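Local coordinates for protein alpha,alpha-trehalose-phosphate synthase (UDP-forming) (Burkholderia multivorans, PDB 5UOF) that belongs to glycosyltransferase family 20 and has the GT-B architecture of two Rossmann-like domains, at residues Tyr249-Val255 / Glu351-Ala357; Pro254-Arg259 / Phe358-Ser362; Arg265-Val271 / Arg300-Ile306. Residue numbers count along the deposited sequence, not the author numbering.

Interaction 1: residues Tyr249-Val255 / Glu351-Ala357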
loop_
_atom_site.group_PDB
_atom_site.type_symbol
_atom_site.label_atom_id
_atom_site.label_comp_id
_atom_site.label_asym_id
_atom_site.label_seq_id
_atom_site.Cartn_x
_atom_site.Cartn_y
_atom_site.Cartn_z
ATOM N N TYR A 249 -15.526 11.377 -37.272
ATOM C CA TYR A 249 -14.636 12.508 -37.050
ATOM C C TYR A 249 -13.313 12.380 -37.795
ATOM O O TYR A 249 -12.405 13.184 -37.569
ATOM C CB TYR A 249 -14.367 12.676 -35.555
ATOM C CG TYR A 249 -15.383 13.562 -34.883
ATOM C CD1 TYR A 249 -16.741 13.311 -35.017
ATOM C CD2 TYR A 249 -14.985 14.662 -34.144
ATOM C CE1 TYR A 249 -17.683 14.134 -34.414
ATOM C CE2 TYR A 249 -15.917 15.491 -33.538
ATOM C CZ TYR A 249 -17.260 15.223 -33.679
ATOM O OH TYR A 249 -18.188 16.043 -33.074
ATOM N N GLY A 250 -13.179 11.395 -38.685
ATOM C CA GLY A 250 -11.897 11.160 -39.325
ATOM C C GLY A 250 -11.453 12.251 -40.279
ATOM O O GLY A 250 -10.269 12.309 -40.627
ATOM N N ALA A 251 -12.371 13.115 -40.710
ATOM C CA ALA A 251 -12.048 14.168 -41.660
ATOM C C ALA A 251 -11.958 15.545 -41.015
ATOM O O ALA A 251 -11.741 16.531 -41.726
ATOM C CB ALA A 251 -13.083 14.192 -42.791
ATOM N N ARG A 252 -12.137 15.641 -39.697
ATOM C CA ARG A 252 -12.093 16.932 -39.021
ATOM C C ARG A 252 -10.711 17.561 -39.147
ATOM O O ARG A 252 -9.694 16.867 -39.157
ATOM C CB ARG A 252 -12.451 16.766 -37.546
ATOM C CG ARG A 252 -13.895 16.383 -37.328
ATOM C CD ARG A 252 -14.823 17.428 -37.906
ATOM N NE ARG A 252 -16.201 17.128 -37.552
ATOM C CZ ARG A 252 -16.799 17.579 -36.455
ATOM N NH1 ARG A 252 -16.143 18.366 -35.608
ATOM N NH2 ARG A 252 -18.055 17.242 -36.209
ATOM N N LYS A 253 -10.681 18.894 -39.227
ATOM C CA LYS A 253 -9.417 19.610 -39.419
ATOM C C LYS A 253 -8.323 19.214 -38.428
ATOM O O LYS A 253 -7.193 18.961 -38.874
ATOM C CB LYS A 253 -9.682 21.124 -39.378
ATOM N N PRO A 254 -8.570 19.111 -37.115
ATOM C CA PRO A 254 -7.471 18.739 -36.203
ATOM C C PRO A 254 -6.891 17.366 -36.485
ATOM O O PRO A 254 -5.679 17.165 -36.319
ATOM C CB PRO A 254 -8.129 18.801 -34.817
ATOM C CG PRO A 254 -9.309 19.679 -34.992
ATOM C CD PRO A 254 -9.811 19.399 -36.371
ATOM N N VAL A 255 -7.719 16.414 -36.929
ATOM C CA VAL A 255 -7.218 15.096 -37.320
ATOM C C VAL A 255 -6.286 15.222 -38.520
ATOM O O VAL A 255 -5.176 14.673 -38.533
ATOM C CB VAL A 255 -8.398 14.151 -37.618
ATOM C CG1 VAL A 255 -7.906 12.780 -38.058
ATOM C CG2 VAL A 255 -9.324 14.049 -36.402
ATOM N N GLU A 351 -12.605 17.733 -27.814
ATOM C CA GLU A 351 -13.856 17.007 -27.999
ATOM C C GLU A 351 -13.630 15.505 -27.926
ATOM O O GLU A 351 -12.654 14.983 -28.468
ATOM C CB GLU A 351 -14.473 17.325 -29.357
ATOM C CG GLU A 351 -15.229 18.600 -29.474
ATOM C CD GLU A 351 -15.904 18.670 -30.826
ATOM O OE1 GLU A 351 -16.757 17.800 -31.109
ATOM O OE2 GLU A 351 -15.544 19.560 -31.620
ATOM N N ARG A 352 -14.567 14.812 -27.281
ATOM C CA ARG A 352 -14.421 13.378 -27.073
ATOM C C ARG A 352 -14.275 12.635 -28.392
ATOM O O ARG A 352 -13.421 11.755 -28.521
ATOM C CB ARG A 352 -15.619 12.850 -26.291
ATOM C CG ARG A 352 -15.669 11.344 -26.158
ATOM C CD ARG A 352 -16.889 10.960 -25.339
ATOM N NE ARG A 352 -17.123 9.524 -25.332
ATOM C CZ ARG A 352 -16.513 8.674 -24.515
ATOM N NH1 ARG A 352 -15.622 9.124 -23.635
ATOM N NH2 ARG A 352 -16.796 7.380 -24.577
ATOM N N ASN A 353 -15.094 12.976 -29.386
ATOM C CA ASN A 353 -15.040 12.225 -30.638
ATOM C C ASN A 353 -13.754 12.498 -31.403
ATOM O O ASN A 353 -13.297 11.638 -32.167
ATOM C CB ASN A 353 -16.259 12.539 -31.494
ATOM C CG ASN A 353 -17.507 11.877 -30.973
ATOM O OD1 ASN A 353 -17.471 11.176 -29.960
ATOM N ND2 ASN A 353 -18.622 12.090 -31.658
ATOM N N LEU A 354 -13.170 13.686 -31.221
ATOM C CA LEU A 354 -11.847 13.952 -31.778
ATOM C C LEU A 354 -10.798 13.029 -31.168
ATOM O O LEU A 354 -9.948 12.484 -31.883
ATOM C CB LEU A 354 -11.479 15.420 -31.551
ATOM C CG LEU A 354 -10.435 16.061 -32.460
ATOM C CD1 LEU A 354 -10.923 16.080 -33.904
ATOM C CD2 LEU A 354 -10.103 17.465 -31.983
ATOM N N LEU A 355 -10.832 12.850 -29.838
ATOM C CA LEU A 355 -9.899 11.928 -29.198
ATOM C C LEU A 355 -10.032 10.530 -29.782
ATOM O O LEU A 355 -9.026 9.838 -29.985
ATOM C CB LEU A 355 -10.124 11.879 -27.683
ATOM C CG LEU A 355 -9.820 13.127 -26.855
ATOM C CD1 LEU A 355 -10.043 12.828 -25.378
ATOM C CD2 LEU A 355 -8.398 13.616 -27.098
ATOM N N MET A 356 -11.267 10.088 -30.043
ATOM C CA MET A 356 -11.440 8.761 -30.627
ATOM C C MET A 356 -10.796 8.693 -32.008
ATOM O O MET A 356 -10.142 7.696 -32.349
ATOM C CB MET A 356 -12.925 8.386 -30.702
ATOM C CG MET A 356 -13.697 8.512 -29.362
ATOM S SD MET A 356 -12.923 7.591 -28.009
ATOM C CE MET A 356 -13.791 8.259 -26.596
ATOM N N ALA A 357 -10.952 9.755 -32.809
ATOM C CA ALA A 357 -10.283 9.800 -34.107
ATOM C C ALA A 357 -8.763 9.799 -33.953
ATOM O O ALA A 357 -8.057 9.178 -34.760
ATOM C CB ALA A 357 -10.755 11.020 -34.906
#
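This contact packs a turn and the start of a helix against another helix, in the Rossmann-like domain of the GT-B fold that is built on the six-stranded parallel sheet. The link between helix 239-248 and helix 253-262, together with the start of the latter, packs against the first turns of helix 352-361. The two segments bury 388 Å² in total.

The link is a type I beta turn from Y249 to R252. Its backbone bond runs from R252 N to Y249 O (3.3 Å). Y249 is the first residue to leave the preceding helix, and its ring lies along the start of helix 352-361. On that helix, L354 has the largest share of the contact.

The apolar part is compact. V255 CG2 touches both L354 CD1 (3.6 Å) and A357 CB (3.7 Å), residues three apart and so on the same side of their helix. P254 CB meets L354 CD2 at 3.7 Å. R252 CB lies 4.0 Å from L354 CD1. Y249 CB sits 4.0 Å from A357 CB.

The aromatic part is a CH-pi contact. N353 CB stands over the Y249 ring, 3.4 Å from its centroid and 1° off the normal. N353 also touches A245 of helix 239-248, so three helices meet here.

The polar part lies at the exposed edge of the contact. E351 holds the N-cap position of helix 352-361. R252 NH1 is 4.2 Å from E351 OE2, beyond a salt bridge. The one hydrogen bond across the contact runs from Y249 OH to E351 OE1, at 3.0 Å.

Interaction 2: residues Pro254-Arg259 / Phe358-Ser362. With NA (sodium ion), chain C.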
loop_
_atom_site.group_PDB
_atom_site.type_symbol
_atom_site.label_atom_id
_atom_site.label_comp_id
_atom_site.label_asym_id
_atom_site.label_seq_id
_atom_site.Cartn_x
_atom_site.Cartn_y
_atom_site.Cartn_z
ATOM N N PRO A 254 -8.570 19.111 -37.115
ATOM C CA PRO A 254 -7.471 18.739 -36.203
ATOM C C PRO A 254 -6.891 17.366 -36.485
ATOM O O PRO A 254 -5.679 17.165 -36.319
ATOM C CB PRO A 254 -8.129 18.801 -34.817
ATOM C CG PRO A 254 -9.309 19.679 -34.992
ATOM C CD PRO A 254 -9.811 19.399 -36.371
ATOM N N VAL A 255 -7.719 16.414 -36.929
ATOM C CA VAL A 255 -7.218 15.096 -37.320
ATOM C C VAL A 255 -6.286 15.222 -38.520
ATOM O O VAL A 255 -5.176 14.673 -38.533
ATOM C CB VAL A 255 -8.398 14.151 -37.618
ATOM C CG1 VAL A 255 -7.906 12.780 -38.058
ATOM C CG2 VAL A 255 -9.324 14.049 -36.402
ATOM N N LYS A 256 -6.732 15.943 -39.551
ATOM C CA LYS A 256 -5.871 16.223 -40.693
ATOM C C LYS A 256 -4.615 16.983 -40.261
ATOM O O LYS A 256 -3.517 16.711 -40.763
ATOM C CB LYS A 256 -6.660 17.012 -41.745
ATOM C CG LYS A 256 -5.861 17.443 -42.966
ATOM C CD LYS A 256 -5.739 16.302 -43.946
ATOM C CE LYS A 256 -4.696 16.592 -45.007
ATOM N NZ LYS A 256 -4.049 15.328 -45.457
ATOM N N MET A 257 -4.754 17.930 -39.322
ATOM C CA MET A 257 -3.601 18.684 -38.830
ATOM C C MET A 257 -2.575 17.753 -38.196
ATOM O O MET A 257 -1.386 17.778 -38.537
ATOM C CB MET A 257 -4.054 19.737 -37.811
ATOM C CG MET A 257 -4.720 20.995 -38.384
ATOM S SD MET A 257 -5.574 21.987 -37.120
ATOM C CE MET A 257 -4.343 22.034 -35.818
ATOM N N LEU A 258 -3.029 16.925 -37.253
ATOM C CA LEU A 258 -2.132 16.000 -36.570
ATOM C C LEU A 258 -1.469 15.044 -37.551
ATOM O O LEU A 258 -0.260 14.789 -37.456
ATOM C CB LEU A 258 -2.901 15.227 -35.503
ATOM C CG LEU A 258 -2.098 14.193 -34.716
ATOM C CD1 LEU A 258 -0.900 14.848 -34.037
ATOM C CD2 LEU A 258 -2.994 13.513 -33.697
ATOM N N ARG A 259 -2.236 14.502 -38.501
ATOM C CA ARG A 259 -1.660 13.576 -39.470
ATOM C C ARG A 259 -0.553 14.245 -40.274
ATOM O O ARG A 259 0.514 13.658 -40.492
ATOM C CB ARG A 259 -2.746 13.036 -40.396
ATOM C CG ARG A 259 -2.225 12.018 -41.400
ATOM C CD ARG A 259 -3.339 11.466 -42.270
ATOM N NE ARG A 259 -4.513 11.087 -41.486
ATOM C CZ ARG A 259 -4.610 9.971 -40.767
ATOM N NH1 ARG A 259 -3.598 9.116 -40.714
ATOM N NH2 ARG A 259 -5.721 9.715 -40.090
ATOM N N PHE A 358 -8.235 10.481 -32.926
ATOM C CA PHE A 358 -6.797 10.399 -32.669
ATOM C C PHE A 358 -6.402 8.975 -32.300
ATOM O O PHE A 358 -5.362 8.474 -32.746
ATOM C CB PHE A 358 -6.370 11.336 -31.532
ATOM C CG PHE A 358 -6.611 12.801 -31.784
ATOM C CD1 PHE A 358 -6.746 13.314 -33.059
ATOM C CD2 PHE A 358 -6.679 13.674 -30.701
ATOM C CE1 PHE A 358 -6.959 14.681 -33.254
ATOM C CE2 PHE A 358 -6.889 15.025 -30.884
ATOM C CZ PHE A 358 -7.042 15.531 -32.159
ATOM N N PHE A 359 -7.195 8.327 -31.438
ATOM C CA PHE A 359 -6.907 6.938 -31.096
ATOM C C PHE A 359 -6.893 6.070 -32.344
ATOM O O PHE A 359 -6.015 5.215 -32.513
ATOM C CB PHE A 359 -7.953 6.391 -30.119
ATOM C CG PHE A 359 -7.914 7.002 -28.743
ATOM C CD1 PHE A 359 -6.781 7.637 -28.268
ATOM C CD2 PHE A 359 -9.038 6.929 -27.924
ATOM C CE1 PHE A 359 -6.762 8.183 -26.986
ATOM C CE2 PHE A 359 -9.025 7.465 -26.653
ATOM C CZ PHE A 359 -7.893 8.102 -26.183
ATOM N N ARG A 360 -7.868 6.259 -33.225
ATOM C CA ARG A 360 -7.933 5.394 -34.397
ATOM C C ARG A 360 -6.702 5.575 -35.280
ATOM O O ARG A 360 -6.179 4.602 -35.828
ATOM C CB ARG A 360 -9.211 5.658 -35.190
ATOM C CG ARG A 360 -9.451 4.635 -36.329
ATOM C CD ARG A 360 -10.862 4.834 -36.879
ATOM N NE ARG A 360 -11.311 3.845 -37.874
ATOM C CZ ARG A 360 -12.084 2.790 -37.600
ATOM N NH1 ARG A 360 -12.478 2.541 -36.357
ATOM N NH2 ARG A 360 -12.489 1.988 -38.581
ATOM N N MET A 361 -6.219 6.815 -35.420
ATOM C CA MET A 361 -5.045 7.124 -36.238
ATOM C C MET A 361 -3.786 6.497 -35.666
ATOM O O MET A 361 -2.868 6.126 -36.406
ATOM C CB MET A 361 -4.856 8.644 -36.320
ATOM C CG MET A 361 -3.629 9.104 -37.091
ATOM S SD MET A 361 -3.322 10.887 -37.009
ATOM C CE MET A 361 -4.961 11.480 -36.629
ATOM N N SER A 362 -3.721 6.401 -34.345
ATOM C CA SER A 362 -2.491 6.000 -33.679
ATOM C C SER A 362 -2.214 4.505 -33.840
ATOM O O SER A 362 -3.086 3.703 -34.169
ATOM C CB SER A 362 -2.570 6.342 -32.201
ATOM O OG SER A 362 -3.423 5.418 -31.560
HETATM NA NA NA C . -4.982 2.727 -35.024
HETATM O O HOH W 1 -3.013 6.568 -39.299
HETATM O O HOH W 2 -6.557 1.656 -36.547
HETATM O O HOH W 3 -3.267 1.262 -36.182
#
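The arginine R259 lies along a methionine: its NH1 is 3.6 Å from M361 CG, and M361 CE sits over one face of the guanidinium. No direct hydrogen bond joins the two segments. Instead, water 1 links them. It accepts from R259 NH1 (3.0 Å) and donates to M361 O (2.9 Å). The setting is helix-on-helix packing on one face of a Rossmann-like domain of the GT-B fold, between helix 253-262 and the C-terminal end of helix 352-361.

The rest of the contact is apolar. V255 and L258, three residues apart, face F358 and M361, also three apart. V255 CG1 touches M361 CE at 3.5 Å, while V255 CG2 reaches F358 CE1 at 4.0 Å. L258 CD2 makes a CH-pi contact over the F358 ring, 4.2 Å from the centroid, and lies 4.1 Å from M361 CE. F358 also packs on M269 of strand 266-271, so this residue touches both helix 253-262 and the sheet.

S362 is the first residue to leave helix 352-361. Its OG bonds back to F359 O (2.8 Å). The helix end carries a sodium ion, which Q385 also binds. Water 2 lies 2.4 Å and water 3 2.5 Å from NA. The backbone supplies two more ligands: R360 O at 2.4 Å and S362 O at 2.3 Å from NA.

Interaction 3: residues Arg265-Val271 / Arg300-Ile306. With EDO (1,2-ethanediol), chain E.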
loop_
_atom_site.group_PDB
_atom_site.type_symbol
_atom_site.label_atom_id
_atom_site.label_comp_id
_atom_site.label_asym_id
_atom_site.label_seq_id
_atom_site.Cartn_x
_atom_site.Cartn_y
_atom_site.Cartn_z
ATOM N N ARG A 265 5.251 9.533 -39.393
ATOM C CA ARG A 265 5.740 8.896 -38.182
ATOM C C ARG A 265 4.625 8.112 -37.502
ATOM O O ARG A 265 3.442 8.447 -37.617
ATOM C CB ARG A 265 6.295 9.944 -37.216
ATOM C CG ARG A 265 7.475 10.685 -37.787
ATOM C CD ARG A 265 8.029 11.704 -36.825
ATOM N NE ARG A 265 9.079 12.467 -37.488
ATOM C CZ ARG A 265 8.978 13.748 -37.812
ATOM N NH1 ARG A 265 7.880 14.427 -37.505
ATOM N NH2 ARG A 265 9.989 14.351 -38.425
ATOM N N LYS A 266 5.018 7.066 -36.773
ATOM C CA LYS A 266 4.089 6.361 -35.898
ATOM C C LYS A 266 3.683 7.255 -34.734
ATOM O O LYS A 266 4.403 8.176 -34.349
ATOM C CB LYS A 266 4.724 5.078 -35.362
ATOM C CG LYS A 266 5.217 4.113 -36.428
ATOM C CD LYS A 266 4.104 3.258 -36.983
ATOM C CE LYS A 266 4.671 2.179 -37.913
ATOM N NZ LYS A 266 3.635 1.198 -38.350
ATOM N N LEU A 267 2.509 6.972 -34.175
ATOM C CA LEU A 267 1.900 7.802 -33.149
ATOM C C LEU A 267 1.552 6.941 -31.946
ATOM O O LEU A 267 0.839 5.937 -32.083
ATOM C CB LEU A 267 0.645 8.500 -33.689
ATOM C CG LEU A 267 -0.255 9.205 -32.667
ATOM C CD1 LEU A 267 0.480 10.354 -31.996
ATOM C CD2 LEU A 267 -1.534 9.710 -33.338
ATOM N N VAL A 268 2.072 7.327 -30.778
ATOM C CA VAL A 268 1.678 6.760 -29.489
ATOM C C VAL A 268 0.772 7.779 -28.807
ATOM O O VAL A 268 1.155 8.944 -28.649
ATOM C CB VAL A 268 2.906 6.443 -28.616
ATOM C CG1 VAL A 268 2.484 5.803 -27.290
ATOM C CG2 VAL A 268 3.862 5.531 -29.368
ATOM N N MET A 269 -0.434 7.360 -28.421
ATOM C CA MET A 269 -1.401 8.248 -27.782
ATOM C C MET A 269 -1.502 7.915 -26.304
ATOM O O MET A 269 -1.487 6.739 -25.922
ATOM C CB MET A 269 -2.799 8.123 -28.407
ATOM C CG MET A 269 -2.988 8.844 -29.727
ATOM S SD MET A 269 -2.872 10.641 -29.619
ATOM C CE MET A 269 -4.173 10.985 -28.451
ATOM N N SER A 270 -1.643 8.957 -25.490
ATOM C CA SER A 270 -1.761 8.840 -24.041
ATOM C C SER A 270 -2.639 10.000 -23.582
ATOM O O SER A 270 -2.423 11.142 -24.001
ATOM C CB SER A 270 -0.367 8.879 -23.391
ATOM O OG SER A 270 -0.406 8.705 -21.985
ATOM N N VAL A 271 -3.656 9.712 -22.763
ATOM C CA VAL A 271 -4.621 10.726 -22.338
ATOM C C VAL A 271 -4.892 10.499 -20.858
ATOM O O VAL A 271 -5.395 9.435 -20.480
ATOM C CB VAL A 271 -5.943 10.669 -23.130
ATOM C CG1 VAL A 271 -6.876 11.758 -22.665
ATOM C CG2 VAL A 271 -5.702 10.812 -24.638
ATOM N N ARG A 300 10.994 8.593 -35.969
ATOM C CA ARG A 300 10.035 7.731 -36.636
ATOM C C ARG A 300 8.792 7.469 -35.801
ATOM O O ARG A 300 7.901 6.745 -36.254
ATOM C CB ARG A 300 10.690 6.398 -37.015
ATOM C CG ARG A 300 11.866 6.572 -37.980
ATOM C CD ARG A 300 12.295 5.241 -38.572
ATOM N NE ARG A 300 11.402 4.805 -39.644
ATOM C CZ ARG A 300 11.693 4.888 -40.939
ATOM N NH1 ARG A 300 10.819 4.468 -41.846
ATOM N NH2 ARG A 300 12.860 5.385 -41.329
ATOM N N VAL A 301 8.722 8.016 -34.590
ATOM C CA VAL A 301 7.562 7.865 -33.718
ATOM C C VAL A 301 7.497 9.102 -32.838
ATOM O O VAL A 301 8.521 9.708 -32.515
ATOM C CB VAL A 301 7.648 6.565 -32.874
ATOM C CG1 VAL A 301 8.910 6.559 -32.021
ATOM C CG2 VAL A 301 6.418 6.387 -31.992
ATOM N N SER A 302 6.284 9.487 -32.461
ATOM C CA SER A 302 6.074 10.571 -31.515
ATOM C C SER A 302 5.051 10.153 -30.475
ATOM O O SER A 302 4.099 9.428 -30.767
ATOM C CB SER A 302 5.571 11.850 -32.198
ATOM O OG SER A 302 6.568 12.399 -33.040
ATOM N N LEU A 303 5.249 10.642 -29.263
ATOM C CA LEU A 303 4.296 10.447 -28.184
ATOM C C LEU A 303 3.473 11.720 -28.038
ATOM O O LEU A 303 4.032 12.807 -27.902
ATOM C CB LEU A 303 5.021 10.114 -26.873
ATOM C CG LEU A 303 4.176 10.196 -25.592
ATOM C CD1 LEU A 303 3.054 9.165 -25.618
ATOM C CD2 LEU A 303 5.091 9.978 -24.367
ATOM N N VAL A 304 2.148 11.588 -28.104
ATOM C CA VAL A 304 1.236 12.684 -27.810
ATOM C C VAL A 304 0.600 12.383 -26.461
ATOM O O VAL A 304 -0.122 11.391 -26.321
ATOM C CB VAL A 304 0.173 12.850 -28.908
ATOM C CG1 VAL A 304 -0.912 13.836 -28.464
ATOM C CG2 VAL A 304 0.812 13.361 -30.176
ATOM N N GLN A 305 0.890 13.220 -25.468
ATOM C CA GLN A 305 0.275 13.138 -24.143
ATOM C C GLN A 305 -0.706 14.291 -24.006
ATOM O O GLN A 305 -0.303 15.459 -24.015
ATOM C CB GLN A 305 1.323 13.197 -23.032
ATOM C CG GLN A 305 0.706 13.262 -21.627
ATOM C CD GLN A 305 0.099 11.947 -21.210
ATOM O OE1 GLN A 305 0.791 10.932 -21.169
ATOM N NE2 GLN A 305 -1.202 11.949 -20.904
ATOM N N ILE A 306 -1.988 13.963 -23.884
ATOM C CA ILE A 306 -3.031 14.946 -23.653
ATOM C C ILE A 306 -3.407 14.864 -22.185
ATOM O O ILE A 306 -3.573 13.766 -21.642
ATOM C CB ILE A 306 -4.245 14.697 -24.564
ATOM C CG1 ILE A 306 -3.842 14.945 -26.023
ATOM C CG2 ILE A 306 -5.433 15.591 -24.159
ATOM C CD1 ILE A 306 -4.829 14.392 -27.030
HETATM C C1 EDO E . -0.436 8.949 -38.798
HETATM O O1 EDO E . 0.773 9.705 -38.662
HETATM C C2 EDO E . -0.354 7.764 -37.847
HETATM O O2 EDO E . 0.915 7.132 -38.037
#
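Segment 300-306 runs parallel to 265-271, in register from R300 beside R265 to I306 beside V271. The strand axes approach to 4.7 Å at 13°. The pair buries 679 Å².

R300 starts the ladder: its O accepts from K266 N (2.9 Å). V301 packs CG2 on V268 CG2 (3.8 Å). S302 bonds both ways, N to K266 O (3.0 Å) and O from V268 N (2.9 Å). L303 sets CD1 against V268 CG1 (3.8 Å), and its face of the sheet is covered by helix 280-293. V304 N donates to V268 O (2.9 Å), and V304 O accepts from S270 N (3.0 Å). Its CG2 meets L267 CD1 (3.5 Å) on the opposite face. Q305 OE1 accepts from S270 OG (2.7 Å); Y366 O of strand 364-367 is a second acceptor near the same hydroxyl. I306 N closes the ladder on S270 O (2.9 Å), and I306 CD1 touches M269 CE (3.7 Å) on the face that packs on helix 352-361.

Strand 266-271, helix 280-293 and strand 301-306 form a beta-alpha-beta crossover. The sheet order 3-2-1-4-5-6 is that of a Rossmann-like domain in a GT-B protein.

In the fold
Interactions 1 and 2 both use helices 253-262 and 352-361; interaction 1 adds the turn before the first. Their centres lie about 7 Å apart, and they share P254 and V255. Interaction 3 joins two strands of the sheet on which helix 352-361 packs. Its centre is about 10 Å from that of interaction 2 and 15 Å from that of interaction 1. Helix 352-361 and the residue after it, S362, touch the sheet: L355 CD2 meets I306 CD1 at 3.7 Å, F359 CE1 meets V271 CG2 at 3.7 Å, and S362 CB meets L267 O at 3.4 Å. The sodium ion lies about 8 Å from the L267 side chain. An ethanediol, probably from crystallisation, sits between interactions 2 and 3. Its O1 donates to R265 O (3.1 Å).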